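Long-range contacts in aminoacyl-histidine dipeptidase (Vibrio alginolyticus, PDB 3MRU), which probably hydrolyses dipeptides such as Xaa-His substrates with zinc or cobalt as cofactor, as a metallopeptidase of the M20C family: residues A[28-33]-A[83-88]; A[124-129]-A[474-479]. All blocks are in the same frame, centred on the assembly; numbering follows the deposited sequence.

Both contacts are buried and belong to the part of the chain that carries the zinc site, and both lie close to strand 75-80. Contact 1 joins two loops, 28-33 and 83-88. The second loop follows the strand that ends in the zinc ligand H80. Contact 2 joins two helices, 124-132 and 469-485, which both touch L77 of that strand. The chemistry differs accordingly. Contact 1 has a backbone hydrogen bond, a Met-aromatic pair and a serine bonded to D82 near the metals. Contact 2 has no hydrogen bond between its segments and relies on aromatic rings and small side chains. The nearest atoms of the two are about 6 Å apart.

Contact 1. Residues A[28-33]-A[83-88]; sequences HPSKHE and MVPQKN
H28 and M83 meet through both backbone and side chain, where two loops adjoin the zinc site of the M20 peptidase fold. M83 N donates to H28 O at 2.7 Å. The bond is fairly straight, with an N-H...O angle of 151°. The two side chains cross obliquely. M83 SD lies over one face of the imidazole, 4.4 Å from the centroid of the H28 ring, as a Met-aromatic contact. M83 CB also packs beside the ring, 3.7 Å from H28 CD2. Further along, the pyrrolidine rings touch, with P29 CB 4.0 Å from P85 CB. S30 OG comes 3.1 Å from M83 O.

A second shell sets these groups. H28 ND1 is bonded to I26 O, which helps set the rotation of the ring that the sulfur covers. S30 OG is bonded to D82 OD2. D82 lies two residues after the zinc ligand H80, where M20 peptidases typically have an aspartate that orients the histidine. S30 is therefore probably an outer-shell residue of the metal centre, and its side chain is about 8 Å from a bound zinc at the nearest atoms. P29 to H32 form a type II beta turn, closed by H32 N to P29 O at 3.0 Å. The turn is braced by the H32 ring, where ND1 donates nearly in the ring plane to S30 O at 3.1 Å.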
loop_
_atom_site.group_PDB
_atom_site.type_symbol
_atom_site.label_atom_id
_atom_site.label_comp_id
_atom_site.label_asym_id
_atom_site.label_seq_id
_atom_site.Cartn_x
_atom_site.Cartn_y
_atom_site.Cartn_z
ATOM N N HIS A 28 -1.135 23.256 2.944
ATOM C CA HIS A 28 -1.033 22.377 1.790
ATOM C C HIS A 28 -1.654 20.957 1.873
ATOM O O HIS A 28 -0.922 19.974 1.896
ATOM C CB HIS A 28 0.516 22.334 1.697
ATOM C CG HIS A 28 1.202 21.807 2.930
ATOM N ND1 HIS A 28 1.189 22.473 4.140
ATOM C CD2 HIS A 28 1.920 20.678 3.136
ATOM C CE1 HIS A 28 1.866 21.777 5.032
ATOM N NE2 HIS A 28 2.314 20.679 4.452
ATOM N N PRO A 29 -3.005 20.829 1.887
ATOM C CA PRO A 29 -3.576 19.477 1.866
ATOM C C PRO A 29 -3.548 19.036 0.428
ATOM O O PRO A 29 -3.230 19.834 -0.458
ATOM C CB PRO A 29 -5.035 19.676 2.268
ATOM C CG PRO A 29 -5.126 21.034 2.874
ATOM C CD PRO A 29 -4.025 21.831 2.264
ATOM N N SER A 30 -3.885 17.771 0.196
ATOM C CA SER A 30 -3.806 17.220 -1.143
ATOM C C SER A 30 -4.599 18.136 -2.034
ATOM O O SER A 30 -5.602 18.724 -1.601
ATOM C CB SER A 30 -4.324 15.787 -1.182
ATOM O OG SER A 30 -3.763 15.027 -0.114
ATOM N N LYS A 31 -4.105 18.309 -3.253
ATOM C CA LYS A 31 -4.768 19.134 -4.274
ATOM C C LYS A 31 -4.664 20.677 -4.081
ATOM O O LYS A 31 -5.111 21.443 -4.939
ATOM C CB LYS A 31 -6.217 18.660 -4.502
ATOM C CG LYS A 31 -6.346 17.225 -5.099
ATOM C CD LYS A 31 -6.164 17.195 -6.638
ATOM C CE LYS A 31 -7.505 17.464 -7.371
ATOM N NZ LYS A 31 -7.373 17.931 -8.808
ATOM N N HIS A 32 -4.036 21.126 -2.988
ATOM C CA HIS A 32 -3.864 22.556 -2.717
ATOM C C HIS A 32 -2.406 22.940 -2.540
ATOM O O HIS A 32 -2.060 23.912 -1.874
ATOM C CB HIS A 32 -4.693 22.941 -1.518
ATOM C CG HIS A 32 -6.160 22.783 -1.749
ATOM N ND1 HIS A 32 -6.741 21.563 -2.023
ATOM C CD2 HIS A 32 -7.161 23.693 -1.771
ATOM C CE1 HIS A 32 -8.042 21.726 -2.187
ATOM N NE2 HIS A 32 -8.323 23.008 -2.030
ATOM N N GLU A 33 -1.558 22.152 -3.183
ATOM C CA GLU A 33 -0.126 22.386 -3.242
ATOM C C GLU A 33 0.275 23.778 -3.713
ATOM O O GLU A 33 1.235 24.336 -3.183
ATOM C CB GLU A 33 0.533 21.345 -4.138
ATOM C CG GLU A 33 -0.460 20.509 -4.947
ATOM C CD GLU A 33 -0.784 19.178 -4.276
ATOM O OE1 GLU A 33 0.042 18.680 -3.472
ATOM O OE2 GLU A 33 -1.858 18.614 -4.569
ATOM N N MET A 83 -0.043 17.389 2.133
ATOM C CA MET A 83 -0.170 16.843 3.463
ATOM C C MET A 83 -1.491 16.090 3.418
ATOM O O MET A 83 -2.096 15.989 2.340
ATOM C CB MET A 83 -0.294 18.024 4.417
ATOM C CG MET A 83 -0.740 17.718 5.810
ATOM S SD MET A 83 -0.815 19.252 6.736
ATOM C CE MET A 83 0.923 19.621 6.883
ATOM N N VAL A 84 -1.953 15.560 4.548
ATOM C CA VAL A 84 -3.269 14.926 4.608
ATOM C C VAL A 84 -4.184 15.635 5.598
ATOM O O VAL A 84 -3.831 15.764 6.775
ATOM C CB VAL A 84 -3.124 13.414 4.974
ATOM C CG1 VAL A 84 -4.480 12.765 5.278
ATOM C CG2 VAL A 84 -2.378 12.657 3.881
ATOM N N PRO A 85 -5.368 16.093 5.121
ATOM C CA PRO A 85 -6.295 16.868 5.952
ATOM C C PRO A 85 -7.117 16.015 6.915
ATOM O O PRO A 85 -8.056 15.359 6.491
ATOM C CB PRO A 85 -7.208 17.532 4.918
ATOM C CG PRO A 85 -7.212 16.597 3.759
ATOM C CD PRO A 85 -5.882 15.902 3.744
ATOM N N GLN A 86 -6.771 15.999 8.196
ATOM C CA GLN A 86 -7.640 15.338 9.159
ATOM C C GLN A 86 -7.614 16.079 10.461
ATOM O O GLN A 86 -6.568 16.236 11.082
ATOM C CB GLN A 86 -7.250 13.882 9.388
ATOM C CG GLN A 86 -7.536 12.933 8.224
ATOM C CD GLN A 86 -8.876 12.242 8.339
ATOM O OE1 GLN A 86 -9.821 12.763 8.950
ATOM N NE2 GLN A 86 -8.970 11.055 7.754
ATOM N N LYS A 87 -8.780 16.480 10.904
ATOM C CA LYS A 87 -8.902 17.283 12.079
ATOM C C LYS A 87 -9.491 16.451 13.165
ATOM O O LYS A 87 -10.088 15.423 12.935
ATOM C CB LYS A 87 -9.855 18.414 11.798
ATOM C CG LYS A 87 -11.100 17.898 11.124
ATOM C CD LYS A 87 -11.069 16.367 11.085
ATOM C CE LYS A 87 -12.181 15.769 10.230
ATOM N NZ LYS A 87 -11.791 14.433 9.690
ATOM N N ASN A 88 -9.305 16.925 14.373
ATOM C CA ASN A 88 -9.856 16.303 15.542
ATOM C C ASN A 88 -11.323 16.681 15.482
ATOM O O ASN A 88 -11.666 17.778 15.019
ATOM C CB ASN A 88 -9.117 16.852 16.749
ATOM C CG ASN A 88 -9.137 15.921 17.918
ATOM O OD1 ASN A 88 -8.288 16.017 18.801
ATOM N ND2 ASN A 88 -10.111 15.016 17.949
#

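Contact 2. Residues A[124-129]-A[474-479]; sequences MASCLA and LFWDQM
F475 is the first residue of 474-479 to meet helix 124-132, in a helix-helix packing of the M20 catalytic domain. The axes of the two short segments approach to 11.2 Å and cross at -45°. The F475 ring presents its edge to S126, whose CB lies in the ring plane, 3.4 Å from F475 CE1. S126 OG is also close to CE1 but sits obliquely to the ring. Beyond the contact, the F475 ring meets that of F453, with the planes about 40° apart.

W476 comes next. It reaches the other helix with the six-membered side of its indole. W476 CZ3 is 3.6 Å from S126 O, which lies near the plane at the ring edge. The same corner packs on A129, with W476 CH2 3.6 Å from A129 CB. A129 also touches L16 of helix 14-25, so this methyl group is shared by two helices.

One turn after F475, M479 closes the contact. Both M479 and C127 touch L77 of strand 75-80, which places the two helices against the central sheet. The M479 side chain is bent at chi2 (-84°), which sets SD beside S126, and again at chi3. Its CG and SD both pass beside the serine hydroxyl, each 3.8 Å from S126 OG.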
loop_
_atom_site.group_PDB
_atom_site.type_symbol
_atom_site.label_atom_id
_atom_site.label_comp_id
_atom_site.label_asym_id
_atom_site.label_seq_id
_atom_site.Cartn_x
_atom_site.Cartn_y
_atom_site.Cartn_z
ATOM N N MET A 124 10.670 16.735 3.135
ATOM C CA MET A 124 10.876 17.812 2.159
ATOM C C MET A 124 11.640 18.985 2.716
ATOM O O MET A 124 12.415 19.599 1.996
ATOM C CB MET A 124 9.557 18.267 1.527
ATOM C CG MET A 124 8.731 19.246 2.330
ATOM S SD MET A 124 7.328 19.869 1.342
ATOM C CE MET A 124 8.081 19.981 -0.279
ATOM N N ALA A 125 11.407 19.297 3.990
ATOM C CA ALA A 125 12.232 20.279 4.693
ATOM C C ALA A 125 13.695 19.834 4.605
ATOM O O ALA A 125 14.594 20.613 4.271
ATOM C CB ALA A 125 11.798 20.403 6.131
ATOM N N SER A 126 13.901 18.555 4.886
ATOM C CA SER A 126 15.163 17.902 4.679
ATOM C C SER A 126 15.699 18.254 3.296
ATOM O O SER A 126 16.805 18.764 3.168
ATOM C CB SER A 126 14.975 16.399 4.829
ATOM O OG SER A 126 16.092 15.677 4.341
ATOM N N CYS A 127 14.907 18.003 2.260
ATOM C CA CYS A 127 15.351 18.303 0.905
ATOM C C CYS A 127 15.804 19.737 0.821
ATOM O O CYS A 127 16.893 20.030 0.349
ATOM C CB CYS A 127 14.223 18.068 -0.094
ATOM S SG CYS A 127 14.082 16.366 -0.650
ATOM N N LEU A 128 14.949 20.621 1.311
ATOM C CA LEU A 128 15.217 22.044 1.315
ATOM C C LEU A 128 16.434 22.450 2.137
ATOM O O LEU A 128 17.182 23.344 1.746
ATOM C CB LEU A 128 13.997 22.774 1.823
ATOM C CG LEU A 128 13.244 23.535 0.749
ATOM C CD1 LEU A 128 13.125 22.743 -0.535
ATOM C CD2 LEU A 128 11.889 23.897 1.321
ATOM N N ALA A 129 16.617 21.806 3.280
ATOM C CA ALA A 129 17.810 22.032 4.075
ATOM C C ALA A 129 19.076 21.757 3.256
ATOM O O ALA A 129 19.951 22.599 3.203
ATOM C CB ALA A 129 17.777 21.205 5.345
ATOM N N LEU A 474 18.866 11.891 13.378
ATOM C CA LEU A 474 19.346 10.672 12.718
ATOM C C LEU A 474 19.064 10.727 11.233
ATOM O O LEU A 474 19.981 10.695 10.417
ATOM C CB LEU A 474 18.670 9.445 13.313
ATOM C CG LEU A 474 19.272 8.808 14.558
ATOM C CD1 LEU A 474 19.989 9.797 15.472
ATOM C CD2 LEU A 474 18.157 8.123 15.310
ATOM N N PHE A 475 17.784 10.833 10.890
ATOM C CA PHE A 475 17.383 10.834 9.505
ATOM C C PHE A 475 18.350 11.729 8.753
ATOM O O PHE A 475 18.917 11.330 7.734
ATOM C CB PHE A 475 15.942 11.317 9.345
ATOM C CG PHE A 475 15.589 11.681 7.949
ATOM C CD1 PHE A 475 15.424 12.988 7.587
ATOM C CD2 PHE A 475 15.466 10.724 6.978
ATOM C CE1 PHE A 475 15.125 13.331 6.278
ATOM C CE2 PHE A 475 15.169 11.079 5.662
ATOM C CZ PHE A 475 14.998 12.376 5.325
ATOM N N TRP A 476 18.582 12.922 9.284
ATOM C CA TRP A 476 19.385 13.902 8.576
ATOM C C TRP A 476 20.869 13.487 8.543
ATOM O O TRP A 476 21.601 13.833 7.609
ATOM C CB TRP A 476 19.161 15.295 9.169
ATOM C CG TRP A 476 20.161 16.291 8.732
ATOM C CD1 TRP A 476 21.350 16.559 9.341
ATOM C CD2 TRP A 476 20.089 17.161 7.586
ATOM N NE1 TRP A 476 22.028 17.534 8.644
ATOM C CE2 TRP A 476 21.277 17.925 7.568
ATOM C CE3 TRP A 476 19.136 17.376 6.583
ATOM C CZ2 TRP A 476 21.545 18.878 6.578
ATOM C CZ3 TRP A 476 19.405 18.335 5.596
ATOM C CH2 TRP A 476 20.602 19.068 5.604
ATOM N N ASP A 477 21.295 12.717 9.544
ATOM C CA ASP A 477 22.691 12.300 9.633
ATOM C C ASP A 477 23.080 11.307 8.562
ATOM O O ASP A 477 24.182 11.394 8.023
ATOM C CB ASP A 477 23.016 11.732 11.011
ATOM C CG ASP A 477 23.266 12.814 12.040
ATOM O OD1 ASP A 477 23.908 13.833 11.699
ATOM O OD2 ASP A 477 22.821 12.641 13.197
ATOM N N GLN A 478 22.197 10.359 8.257
ATOM C CA GLN A 478 22.442 9.488 7.106
ATOM C C GLN A 478 22.099 10.172 5.808
ATOM O O GLN A 478 22.744 9.923 4.783
ATOM C CB GLN A 478 21.708 8.173 7.214
ATOM C CG GLN A 478 20.546 8.248 8.134
ATOM C CD GLN A 478 20.055 6.875 8.495
ATOM O OE1 GLN A 478 20.043 5.980 7.642
ATOM N NE2 GLN A 478 19.666 6.682 9.770
ATOM N N MET A 479 21.112 11.054 5.838
ATOM C CA MET A 479 20.787 11.793 4.643
ATOM C C MET A 479 22.046 12.539 4.201
ATOM O O MET A 479 22.302 12.702 3.009
ATOM C CB MET A 479 19.623 12.744 4.902
ATOM C CG MET A 479 18.528 12.772 3.797
ATOM S SD MET A 479 18.837 13.870 2.368
ATOM C CE MET A 479 19.854 12.809 1.346
#